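Local coordinates for protein rhodopsin (Todarodes pacificus, PDB 2Z73) that senses light through a bound retinal whose 11-cis to all-trans isomerisation switches on G-protein signalling in low-light vision, at residues G38-I43 with P300-K305; D80-L85 with G116-M121; P90-S95 with K109-I114; T178-G181 with C186-D189. All coordinates share one frame; numbering follows the deposited sequence.

Contact 1 of 4, residues G38-I43 with P300-K305; sequences GIFIGI and PVMFAK. With RET (retinal), chain D.
I41 and M302 face each other where transmembrane helix 1 (38-43) and transmembrane helix 7 (300-305) run side by side. The two segments point nearly the same way, at 17°, and their axes are 10.5 Å apart. Side chains must therefore bridge most of the distance. The buried part of the contact is made by I41, M302 and K305. CD1 of I41 sits 3.7 Å from CB of K305 and lies almost as near to CD. The CG1 branch of I41 is anti to the backbone N (chi1 -157°), which sends CD1 across to this lysine stem. The methyl CE of M302 comes between CD2 of F40 and CB of I41, at 4.0 and 4.1 Å. I41 and M302 are buried, and M92 of helix 91-97 touches both.

F40, by contrast, lies at the exposed margin of the contact, where it may face lipid. F40 and M302 point past one another, and CE2 of F40 is 3.8 Å from CB of M302. The approach to the ring is oblique.

The polar end of K305 leads away from helix 1. A bend at chi4 (-78°) carries NZ to the retinal, where it is covalently bound to C15 at 1.3 Å. This is the retinylidene Schiff base linkage. CG2 of V301 lies 3.9 Å from the same C15. NZ also has a hydrogen bond to the hydroxyl of Y111. The chemistry is thus divided: helix 1 supplies apolar cover for the lysine stem, while the Schiff base nitrogen is turned to the chromophore pocket.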
# COMPACT_ATOMS: atom_id res chain seq x y z
N GLY A 38 -9.17 19.75 3.55
CA GLY A 38 -7.89 19.99 4.20
C GLY A 38 -7.80 19.26 5.53
O GLY A 38 -6.79 18.63 5.83
N ILE A 39 -8.85 19.35 6.33
CA ILE A 39 -8.87 18.67 7.61
C ILE A 39 -8.74 17.18 7.37
O ILE A 39 -8.00 16.49 8.06
CB ILE A 39 -10.17 18.96 8.37
CG1 ILE A 39 -10.19 20.43 8.80
CG2 ILE A 39 -10.32 17.99 9.55
CD1 ILE A 39 -11.50 20.89 9.40
N PHE A 40 -9.46 16.69 6.38
CA PHE A 40 -9.44 15.28 6.07
C PHE A 40 -8.04 14.76 5.77
O PHE A 40 -7.52 13.89 6.49
CB PHE A 40 -10.34 14.98 4.87
CG PHE A 40 -10.40 13.53 4.52
CD1 PHE A 40 -11.24 12.68 5.22
CD2 PHE A 40 -9.56 13.01 3.54
CE1 PHE A 40 -11.25 11.32 4.94
CE2 PHE A 40 -9.56 11.65 3.26
CZ PHE A 40 -10.41 10.81 3.96
N ILE A 41 -7.43 15.29 4.71
CA ILE A 41 -6.10 14.85 4.31
C ILE A 41 -5.05 15.10 5.39
O ILE A 41 -4.07 14.37 5.49
CB ILE A 41 -5.69 15.52 2.98
CG1 ILE A 41 -4.61 14.68 2.30
CG2 ILE A 41 -5.19 16.92 3.23
CD1 ILE A 41 -5.03 13.21 2.05
N GLY A 42 -5.27 16.14 6.21
CA GLY A 42 -4.36 16.45 7.29
C GLY A 42 -4.37 15.33 8.31
O GLY A 42 -3.33 14.96 8.88
N ILE A 43 -5.55 14.76 8.55
CA ILE A 43 -5.68 13.67 9.49
C ILE A 43 -5.11 12.37 8.90
O ILE A 43 -4.78 11.44 9.63
CB ILE A 43 -7.17 13.50 9.92
CG1 ILE A 43 -7.59 14.72 10.73
CG2 ILE A 43 -7.35 12.22 10.74
CD1 ILE A 43 -8.95 14.61 11.43
N PRO A 300 -13.21 10.62 -4.76
CA PRO A 300 -12.57 9.32 -4.94
C PRO A 300 -11.05 9.37 -4.77
O PRO A 300 -10.42 8.35 -4.47
CB PRO A 300 -12.97 8.92 -6.36
CG PRO A 300 -14.30 9.57 -6.50
CD PRO A 300 -14.03 10.94 -5.94
N VAL A 301 -10.45 10.55 -4.97
CA VAL A 301 -8.99 10.66 -4.79
C VAL A 301 -8.66 10.70 -3.30
O VAL A 301 -7.64 10.17 -2.89
CB VAL A 301 -8.40 11.93 -5.48
CG1 VAL A 301 -8.64 13.16 -4.63
CG2 VAL A 301 -6.90 11.75 -5.72
N MET A 302 -9.52 11.31 -2.51
CA MET A 302 -9.30 11.36 -1.06
C MET A 302 -9.31 9.93 -0.52
O MET A 302 -8.45 9.54 0.27
CB MET A 302 -10.42 12.17 -0.38
CG MET A 302 -10.53 13.59 -0.89
SD MET A 302 -8.90 14.36 -1.04
CE MET A 302 -8.93 15.44 0.39
N PHE A 303 -10.29 9.15 -0.95
CA PHE A 303 -10.41 7.76 -0.54
C PHE A 303 -9.11 7.06 -0.90
O PHE A 303 -8.56 6.30 -0.10
CB PHE A 303 -11.59 7.10 -1.27
CG PHE A 303 -11.99 5.78 -0.70
CD1 PHE A 303 -12.53 5.69 0.57
CD2 PHE A 303 -11.81 4.60 -1.44
CE1 PHE A 303 -12.89 4.45 1.12
CE2 PHE A 303 -12.17 3.36 -0.91
CZ PHE A 303 -12.71 3.28 0.37
N ALA A 304 -8.61 7.33 -2.11
CA ALA A 304 -7.35 6.71 -2.56
C ALA A 304 -6.18 7.16 -1.69
O ALA A 304 -5.39 6.34 -1.22
CB ALA A 304 -7.08 7.05 -4.04
N LYS A 305 -6.07 8.47 -1.45
CA LYS A 305 -4.97 8.99 -0.64
C LYS A 305 -4.91 8.40 0.78
O LYS A 305 -3.82 8.21 1.33
CB LYS A 305 -5.06 10.51 -0.55
CG LYS A 305 -4.81 11.23 -1.86
CD LYS A 305 -4.52 12.70 -1.63
CE LYS A 305 -4.57 13.51 -2.91
NZ LYS A 305 -3.39 13.39 -3.75
C1 RET D . -3.51 4.23 -11.12
C2 RET D . -4.37 2.97 -10.81
C3 RET D . -4.46 2.58 -9.34
C4 RET D . -3.09 2.49 -8.66
C5 RET D . -2.20 3.69 -8.96
C6 RET D . -2.37 4.50 -10.06
C7 RET D . -1.48 5.70 -10.33
C8 RET D . -1.52 6.90 -9.60
C9 RET D . -0.70 8.12 -9.67
C10 RET D . -1.05 9.04 -8.76
C11 RET D . -0.48 10.33 -8.44
C12 RET D . -0.89 11.22 -7.48
C13 RET D . -2.07 11.29 -6.53
C14 RET D . -2.15 12.30 -5.61
C15 RET D . -3.26 12.46 -4.67
C16 RET D . -2.92 4.09 -12.52
C17 RET D . -4.53 5.41 -11.20
C18 RET D . -1.15 3.84 -7.88
C19 RET D . 0.43 8.24 -10.68
C20 RET D . -3.16 10.20 -6.68

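Contact 2 of 4, residues D80-L85 with G116-M121. With RET (retinal), chain D; PLM (palmitic acid), chain E.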
# COMPACT_ATOMS: atom_id res chain seq x y z
N ASP A 80 4.22 4.18 2.55
CA ASP A 80 2.99 4.79 3.05
C ASP A 80 3.28 6.01 3.91
O ASP A 80 2.49 6.97 3.94
CB ASP A 80 2.18 3.75 3.81
CG ASP A 80 1.71 2.63 2.91
OD1 ASP A 80 1.27 1.58 3.43
OD2 ASP A 80 1.78 2.81 1.68
N PHE A 81 4.40 5.98 4.61
CA PHE A 81 4.77 7.12 5.44
C PHE A 81 4.93 8.36 4.56
O PHE A 81 4.28 9.38 4.78
CB PHE A 81 6.09 6.87 6.17
CG PHE A 81 6.54 8.05 6.98
CD1 PHE A 81 6.04 8.26 8.25
CD2 PHE A 81 7.42 8.99 6.45
CE1 PHE A 81 6.39 9.39 8.97
CE2 PHE A 81 7.78 10.12 7.16
CZ PHE A 81 7.27 10.32 8.43
N THR A 82 5.81 8.25 3.56
CA THR A 82 6.11 9.34 2.64
C THR A 82 4.88 9.82 1.88
O THR A 82 4.74 11.01 1.60
CB THR A 82 7.19 8.93 1.59
OG1 THR A 82 8.22 8.17 2.23
CG2 THR A 82 7.82 10.17 0.95
N PHE A 83 4.00 8.89 1.52
CA PHE A 83 2.78 9.27 0.80
C PHE A 83 1.96 10.21 1.69
O PHE A 83 1.59 11.31 1.29
CB PHE A 83 1.94 8.04 0.49
CG PHE A 83 0.82 8.29 -0.47
CD1 PHE A 83 0.97 7.99 -1.82
CD2 PHE A 83 -0.37 8.86 -0.03
CE1 PHE A 83 -0.04 8.24 -2.72
CE2 PHE A 83 -1.40 9.12 -0.92
CZ PHE A 83 -1.24 8.81 -2.27
N SER A 84 1.69 9.75 2.90
CA SER A 84 0.91 10.51 3.85
C SER A 84 1.54 11.86 4.18
O SER A 84 0.82 12.86 4.32
CB SER A 84 0.73 9.69 5.14
OG SER A 84 0.24 8.38 4.83
N LEU A 85 2.87 11.90 4.30
CA LEU A 85 3.57 13.14 4.61
C LEU A 85 3.40 14.17 3.50
O LEU A 85 2.82 15.25 3.69
CB LEU A 85 5.08 12.88 4.77
CG LEU A 85 5.91 13.77 5.72
CD1 LEU A 85 7.32 13.88 5.17
CD2 LEU A 85 5.30 15.16 5.89
N GLY A 116 2.52 9.11 -7.03
CA GLY A 116 2.51 7.97 -7.92
C GLY A 116 3.59 6.96 -7.63
O GLY A 116 3.35 5.75 -7.62
N ILE A 117 4.79 7.46 -7.38
CA ILE A 117 5.95 6.63 -7.11
C ILE A 117 5.74 5.71 -5.93
O ILE A 117 6.15 4.56 -5.97
CB ILE A 117 7.21 7.52 -6.86
CG1 ILE A 117 8.47 6.66 -6.86
CG2 ILE A 117 7.09 8.23 -5.55
CD1 ILE A 117 9.75 7.47 -6.77
N PHE A 118 5.08 6.19 -4.88
CA PHE A 118 4.84 5.35 -3.71
C PHE A 118 3.54 4.57 -3.76
O PHE A 118 3.33 3.65 -2.99
CB PHE A 118 4.93 6.17 -2.42
CG PHE A 118 6.32 6.60 -2.10
CD1 PHE A 118 6.73 7.91 -2.32
CD2 PHE A 118 7.25 5.66 -1.67
CE1 PHE A 118 8.06 8.28 -2.12
CE2 PHE A 118 8.58 6.02 -1.48
CZ PHE A 118 8.99 7.34 -1.70
N GLY A 119 2.67 4.96 -4.68
CA GLY A 119 1.42 4.25 -4.85
C GLY A 119 1.81 2.99 -5.62
O GLY A 119 1.32 1.90 -5.34
N PHE A 120 2.70 3.15 -6.59
CA PHE A 120 3.17 2.01 -7.37
C PHE A 120 4.02 1.12 -6.49
O PHE A 120 4.06 -0.09 -6.67
CB PHE A 120 4.00 2.47 -8.58
CG PHE A 120 3.22 3.19 -9.65
CD1 PHE A 120 3.80 4.24 -10.36
CD2 PHE A 120 1.91 2.81 -9.95
CE1 PHE A 120 3.09 4.91 -11.37
CE2 PHE A 120 1.19 3.48 -10.96
CZ PHE A 120 1.79 4.54 -11.67
N MET A 121 4.71 1.73 -5.53
CA MET A 121 5.59 1.00 -4.63
C MET A 121 4.84 0.18 -3.60
O MET A 121 5.26 -0.93 -3.27
CB MET A 121 6.54 1.96 -3.91
CG MET A 121 7.74 1.25 -3.28
SD MET A 121 9.12 2.37 -2.89
CE MET A 121 8.97 2.50 -1.15
C1 RET D . -3.51 4.23 -11.12
C2 RET D . -4.37 2.97 -10.81
C3 RET D . -4.46 2.58 -9.34
C4 RET D . -3.09 2.49 -8.66
C5 RET D . -2.20 3.69 -8.96
C6 RET D . -2.37 4.50 -10.06
C7 RET D . -1.48 5.70 -10.33
C8 RET D . -1.52 6.90 -9.60
C9 RET D . -0.70 8.12 -9.67
C10 RET D . -1.05 9.04 -8.76
C11 RET D . -0.48 10.33 -8.44
C12 RET D . -0.89 11.22 -7.48
C13 RET D . -2.07 11.29 -6.53
C14 RET D . -2.15 12.30 -5.61
C15 RET D . -3.26 12.46 -4.67
C16 RET D . -2.92 4.09 -12.52
C17 RET D . -4.53 5.41 -11.20
C18 RET D . -1.15 3.84 -7.88
C19 RET D . 0.43 8.24 -10.68
C20 RET D . -3.16 10.20 -6.68
C1 PLM E . 17.97 3.19 13.01
O2 PLM E . 18.21 3.83 14.02
C2 PLM E . 16.52 2.88 12.65
C3 PLM E . 16.07 3.47 11.31
C4 PLM E . 14.86 4.38 11.50
C5 PLM E . 14.23 4.75 10.19
C6 PLM E . 13.05 5.65 10.43
C7 PLM E . 12.73 6.45 9.18
C8 PLM E . 11.53 7.39 9.39
C9 PLM E . 10.93 7.85 8.06
CA PLM E . 11.51 9.16 7.58
CB PLM E . 11.41 9.26 6.07
CC PLM E . 11.60 10.68 5.59
CD PLM E . 11.51 10.76 4.08
CE PLM E . 10.62 11.91 3.66
CF PLM E . 11.36 12.96 2.85
CG PLM E . 10.44 14.10 2.44
O HOH W 1 1.60 4.74 -0.79
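Transmembrane helices 2 (80-85) and 3 (116-121) of the seven-helix bundle meet here through T82, F83 and F118. T82 lies over one face of the F118 ring in a CH-pi contact. Its CB is 4.0 Å from the ring centroid and 17° off the normal. CG2 of T82, anti to the backbone N, reaches the rim and comes within 3.6 Å of CE1 of F118. The OG1 of T82 is hydrogen-bonded to the carbonyl O of F78, one turn back. F83 presents the edge of its ring to F118, and CD1 of F83 is 4.4 Å from CB of F118. CE of M121 lies at the edge of the F118 ring, in its plane. With an alanine in place of F118, the methyl of T82 is likely to lose the ring it rests on, and a gap would open between the helices.

A water adds a polar link. It donates to OD2 of D80 at 3.1 Å and to the carbonyl O of F118 at 3.0 Å. S122 is hydrogen-bonded to both of these oxygens as well. On its far side helix 3 lines the retinal pocket. G116 has no side chain, so its CA can approach C19 of retinal to 3.5 Å; a CB would clash there. CE2 of F120 is equally close to C7. D80 ends the LxxxD sequence of helix 2, and an aspartate here with a hydrated polar cluster is typical of rhodopsin-family receptors.

Contact 3 of 4, residues P90-S95 with K109-I114. With RET (retinal), chain D.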
# COMPACT_ATOMS: atom_id res chain seq x y z
N PRO A 90 2.06 19.79 4.55
CA PRO A 90 1.24 20.98 4.33
C PRO A 90 0.82 21.30 2.90
O PRO A 90 -0.01 22.18 2.68
CB PRO A 90 2.15 22.08 4.87
CG PRO A 90 3.45 21.67 4.26
CD PRO A 90 3.49 20.15 4.53
N LEU A 91 1.40 20.62 1.91
CA LEU A 91 1.08 20.91 0.52
C LEU A 91 -0.42 20.94 0.17
O LEU A 91 -0.89 21.88 -0.48
CB LEU A 91 1.84 19.95 -0.40
CG LEU A 91 3.37 20.08 -0.33
CD1 LEU A 91 4.06 19.04 -1.20
CD2 LEU A 91 3.78 21.47 -0.75
N MET A 92 -1.19 19.94 0.59
CA MET A 92 -2.61 19.96 0.25
C MET A 92 -3.42 20.69 1.30
O MET A 92 -4.16 21.62 0.98
CB MET A 92 -3.16 18.54 0.07
CG MET A 92 -4.56 18.53 -0.55
SD MET A 92 -5.33 16.91 -0.80
CE MET A 92 -6.90 17.42 -1.40
N THR A 93 -3.29 20.27 2.55
CA THR A 93 -4.02 20.89 3.63
C THR A 93 -3.96 22.41 3.59
O THR A 93 -4.99 23.08 3.68
CB THR A 93 -3.51 20.39 4.99
OG1 THR A 93 -3.60 18.96 5.01
CG2 THR A 93 -4.33 20.97 6.15
N ILE A 94 -2.75 22.97 3.45
CA ILE A 94 -2.60 24.42 3.40
C ILE A 94 -3.28 24.97 2.15
O ILE A 94 -3.92 26.02 2.19
CB ILE A 94 -1.11 24.83 3.43
CG1 ILE A 94 -0.54 24.56 4.82
CG2 ILE A 94 -0.95 26.31 3.10
CD1 ILE A 94 -1.23 25.31 5.93
N SER A 95 -3.15 24.25 1.04
CA SER A 95 -3.76 24.67 -0.21
C SER A 95 -5.27 24.77 -0.07
O SER A 95 -5.88 25.72 -0.54
CB SER A 95 -3.42 23.69 -1.33
OG SER A 95 -2.14 23.97 -1.85
N LYS A 109 4.66 19.04 -9.28
CA LYS A 109 5.28 17.89 -9.93
C LYS A 109 5.79 16.92 -8.88
O LYS A 109 5.49 15.73 -8.91
CB LYS A 109 6.43 18.35 -10.83
CG LYS A 109 6.01 19.40 -11.83
CD LYS A 109 7.16 19.79 -12.73
CE LYS A 109 6.73 20.81 -13.75
NZ LYS A 109 7.76 21.02 -14.81
N VAL A 110 6.56 17.44 -7.93
CA VAL A 110 7.10 16.62 -6.86
C VAL A 110 5.95 15.92 -6.15
O VAL A 110 6.02 14.73 -5.84
CB VAL A 110 7.87 17.47 -5.84
CG1 VAL A 110 8.05 16.69 -4.54
CG2 VAL A 110 9.22 17.87 -6.43
N TYR A 111 4.89 16.68 -5.90
CA TYR A 111 3.73 16.13 -5.21
C TYR A 111 3.16 14.96 -6.00
O TYR A 111 3.11 13.83 -5.50
CB TYR A 111 2.67 17.21 -5.04
CG TYR A 111 1.43 16.77 -4.30
CD1 TYR A 111 1.18 17.22 -3.00
CD2 TYR A 111 0.49 15.94 -4.91
CE1 TYR A 111 0.01 16.84 -2.33
CE2 TYR A 111 -0.68 15.57 -4.25
CZ TYR A 111 -0.91 16.02 -2.96
OH TYR A 111 -2.05 15.64 -2.30
N GLY A 112 2.73 15.22 -7.22
CA GLY A 112 2.15 14.17 -8.04
C GLY A 112 3.06 12.99 -8.27
O GLY A 112 2.62 11.84 -8.24
N PHE A 113 4.34 13.27 -8.51
CA PHE A 113 5.36 12.25 -8.76
C PHE A 113 5.58 11.34 -7.53
O PHE A 113 5.78 10.13 -7.66
CB PHE A 113 6.66 12.93 -9.16
CG PHE A 113 7.81 11.99 -9.36
CD1 PHE A 113 7.70 10.88 -10.18
CD2 PHE A 113 9.04 12.26 -8.76
CE1 PHE A 113 8.79 10.04 -10.40
CE2 PHE A 113 10.14 11.43 -8.98
CZ PHE A 113 10.01 10.31 -9.80
N ILE A 114 5.57 11.96 -6.35
CA ILE A 114 5.76 11.24 -5.11
C ILE A 114 4.53 10.39 -4.82
O ILE A 114 4.63 9.27 -4.30
CB ILE A 114 5.97 12.22 -3.94
CG1 ILE A 114 7.37 12.82 -4.04
CG2 ILE A 114 5.77 11.51 -2.61
CD1 ILE A 114 8.49 11.81 -3.84
C1 RET D . -3.51 4.23 -11.12
C2 RET D . -4.37 2.97 -10.81
C3 RET D . -4.46 2.58 -9.34
C4 RET D . -3.09 2.49 -8.66
C5 RET D . -2.20 3.69 -8.96
C6 RET D . -2.37 4.50 -10.06
C7 RET D . -1.48 5.70 -10.33
C8 RET D . -1.52 6.90 -9.60
C9 RET D . -0.70 8.12 -9.67
C10 RET D . -1.05 9.04 -8.76
C11 RET D . -0.48 10.33 -8.44
C12 RET D . -0.89 11.22 -7.48
C13 RET D . -2.07 11.29 -6.53
C14 RET D . -2.15 12.30 -5.61
C15 RET D . -3.26 12.46 -4.67
C16 RET D . -2.92 4.09 -12.52
C17 RET D . -4.53 5.41 -11.20
C18 RET D . -1.15 3.84 -7.88
C19 RET D . 0.43 8.24 -10.68
C20 RET D . -3.16 10.20 -6.68
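This is a mainly apolar helix-helix contact at the extracellular end of the seven-transmembrane bundle, where L91 and M92 pack on Y111. The segment 90-95 holds the last turns of transmembrane helix 2, after a break marked by the cis peptide before P90. The segment 109-114 belongs to the first turns of transmembrane helix 3. L91 meets the edge of the Y111 ring. Its CB is 3.8 Å from CD1 of Y111, and its own CD1 lies in the ring plane, 3.9 Å from the same atom.

The CG of Y111 is anti to the backbone N (chi1 -178°), which carries the ring out toward helix 2. M92 runs across its far end. SD of M92 is 3.8 Å from the hydroxyl OH of Y111, and CB of M92 is nearly as close. Beyond CG the M92 chain is extended and goes on to touch Q298 and M302 of helix 7. W101 stacks edge-to-face with Y111.

The tyrosine hydroxyl is buried but has polar partners. It is hydrogen-bonded to the carbonyl of N87 and to K305 NZ, which carries the retinal. Y111 thus joins the packing of helix 2 to the chromophore site. CE2 of Y111, across the ring from CD1, lies 3.8 Å from C14 of retinal.

Contact 4 of 4, residues T178-G181 with C186-D189. With RET (retinal), chain D.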
# COMPACT_ATOMS: atom_id res chain seq x y z
N THR A 178 -0.32 17.74 -12.87
CA THR A 178 -0.92 19.04 -12.72
C THR A 178 -2.06 18.98 -11.71
O THR A 178 -2.26 17.95 -11.07
CB THR A 178 -1.43 19.54 -14.10
OG1 THR A 178 -2.16 20.76 -13.93
CG2 THR A 178 -2.32 18.50 -14.74
N LEU A 179 -2.79 20.09 -11.57
CA LEU A 179 -3.91 20.14 -10.63
C LEU A 179 -5.12 19.34 -11.13
O LEU A 179 -5.28 19.10 -12.33
CB LEU A 179 -4.30 21.59 -10.40
CG LEU A 179 -3.15 22.54 -10.01
CD1 LEU A 179 -3.50 23.96 -10.46
CD2 LEU A 179 -2.89 22.47 -8.50
N GLU A 180 -5.98 18.93 -10.20
CA GLU A 180 -7.18 18.19 -10.55
C GLU A 180 -8.31 18.65 -9.62
O GLU A 180 -8.08 19.45 -8.71
CB GLU A 180 -6.97 16.67 -10.40
CG GLU A 180 -6.96 16.14 -8.97
CD GLU A 180 -6.77 14.65 -8.92
OE1 GLU A 180 -7.28 13.96 -9.83
OE2 GLU A 180 -6.11 14.14 -7.98
N GLY A 181 -9.52 18.15 -9.87
CA GLY A 181 -10.66 18.50 -9.04
C GLY A 181 -10.76 19.94 -8.59
O GLY A 181 -10.85 20.85 -9.42
N CYS A 186 -2.20 17.73 -6.54
CA CYS A 186 -1.79 17.42 -7.89
C CYS A 186 -1.84 15.93 -8.17
O CYS A 186 -1.99 15.13 -7.27
CB CYS A 186 -0.39 18.00 -8.13
SG CYS A 186 -0.48 19.82 -8.39
N SER A 187 -1.75 15.58 -9.45
CA SER A 187 -1.79 14.19 -9.88
C SER A 187 -1.35 14.19 -11.34
O SER A 187 -0.92 15.23 -11.84
CB SER A 187 -3.21 13.63 -9.77
OG SER A 187 -3.24 12.24 -10.05
N PHE A 188 -1.44 13.05 -12.02
CA PHE A 188 -1.06 13.01 -13.42
C PHE A 188 -2.21 13.53 -14.28
O PHE A 188 -3.32 13.71 -13.79
CB PHE A 188 -0.67 11.59 -13.84
CG PHE A 188 -1.77 10.57 -13.67
CD1 PHE A 188 -2.43 10.05 -14.78
CD2 PHE A 188 -2.12 10.12 -12.41
CE1 PHE A 188 -3.43 9.09 -14.64
CE2 PHE A 188 -3.12 9.16 -12.25
CZ PHE A 188 -3.77 8.64 -13.37
N ASP A 189 -1.94 13.78 -15.55
CA ASP A 189 -2.96 14.29 -16.46
C ASP A 189 -3.72 13.14 -17.15
O ASP A 189 -3.19 12.46 -18.03
CB ASP A 189 -2.30 15.18 -17.51
CG ASP A 189 -3.30 15.95 -18.33
OD1 ASP A 189 -4.52 15.80 -18.09
OD2 ASP A 189 -2.86 16.70 -19.23
C1 RET D . -3.51 4.23 -11.12
C2 RET D . -4.37 2.97 -10.81
C3 RET D . -4.46 2.58 -9.34
C4 RET D . -3.09 2.49 -8.66
C5 RET D . -2.20 3.69 -8.96
C6 RET D . -2.37 4.50 -10.06
C7 RET D . -1.48 5.70 -10.33
C8 RET D . -1.52 6.90 -9.60
C9 RET D . -0.70 8.12 -9.67
C10 RET D . -1.05 9.04 -8.76
C11 RET D . -0.48 10.33 -8.44
C12 RET D . -0.89 11.22 -7.48
C13 RET D . -2.07 11.29 -6.53
C14 RET D . -2.15 12.30 -5.61
C15 RET D . -3.26 12.46 -4.67
C16 RET D . -2.92 4.09 -12.52
C17 RET D . -4.53 5.41 -11.20
C18 RET D . -1.15 3.84 -7.88
C19 RET D . 0.43 8.24 -10.68
C20 RET D . -3.16 10.20 -6.68
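T178 and S187 form the hydrogen-bonded pair of the antiparallel beta hairpin in the second extracellular loop, which covers the retinal pocket. T178 N gives to S187 O at 2.8 Å, and S187 N gives to T178 O at 2.9 Å. Next to them L179 and C186 make a non-hydrogen-bonded pair. CD2 of L179 lies 3.6 Å from SG of C186, which forms a disulfide with C108 near the extracellular end of helix 104-138.

The side chain of S187 shows how the hairpin meets the pocket. Its CB is 3.4 Å from OE2 of E180. Its OG is anti to the backbone N (chi1 -174°) and points to the polyene, 3.6 Å from C12 of retinal. OG is also hydrogen-bonded to Y277. E180 is held at both oxygens, OE1 by Y277 and Y190 and OE2 by N185. These bonds fix the carboxylate; in squid rhodopsin this glutamate is thought to serve as a distant counterion of the Schiff base.

F188 lays its ring obliquely by the chromophore, with CD2 3.6 Å from methyl C19. Were F188 a serine, C19 and the adjoining polyene would probably lose this cover. Nearest the Schiff base end, O of C186 lies 3.3 Å from C14 of retinal.

Overall arrangement
All four contacts border the retinal. Contact 2 is the most central, its centre about 8 Å from the centre of the chain, and all its touching residues are buried. Contacts 1 and 3 lie farther out and each has a less buried edge, at F40 and L91. Contact 4 is the outermost and belongs to an extracellular loop. Contacts 2 and 3 share helix 104-138. Contacts 1 and 3 meet through the lysine-tyrosine hydrogen bond and two methionines. The three helix contacts rely on apolar and CH-pi packing, with a water link added in contact 2. Contact 4 alone is held across its segments by backbone hydrogen bonds, and a disulfide ties it to helix 104-138.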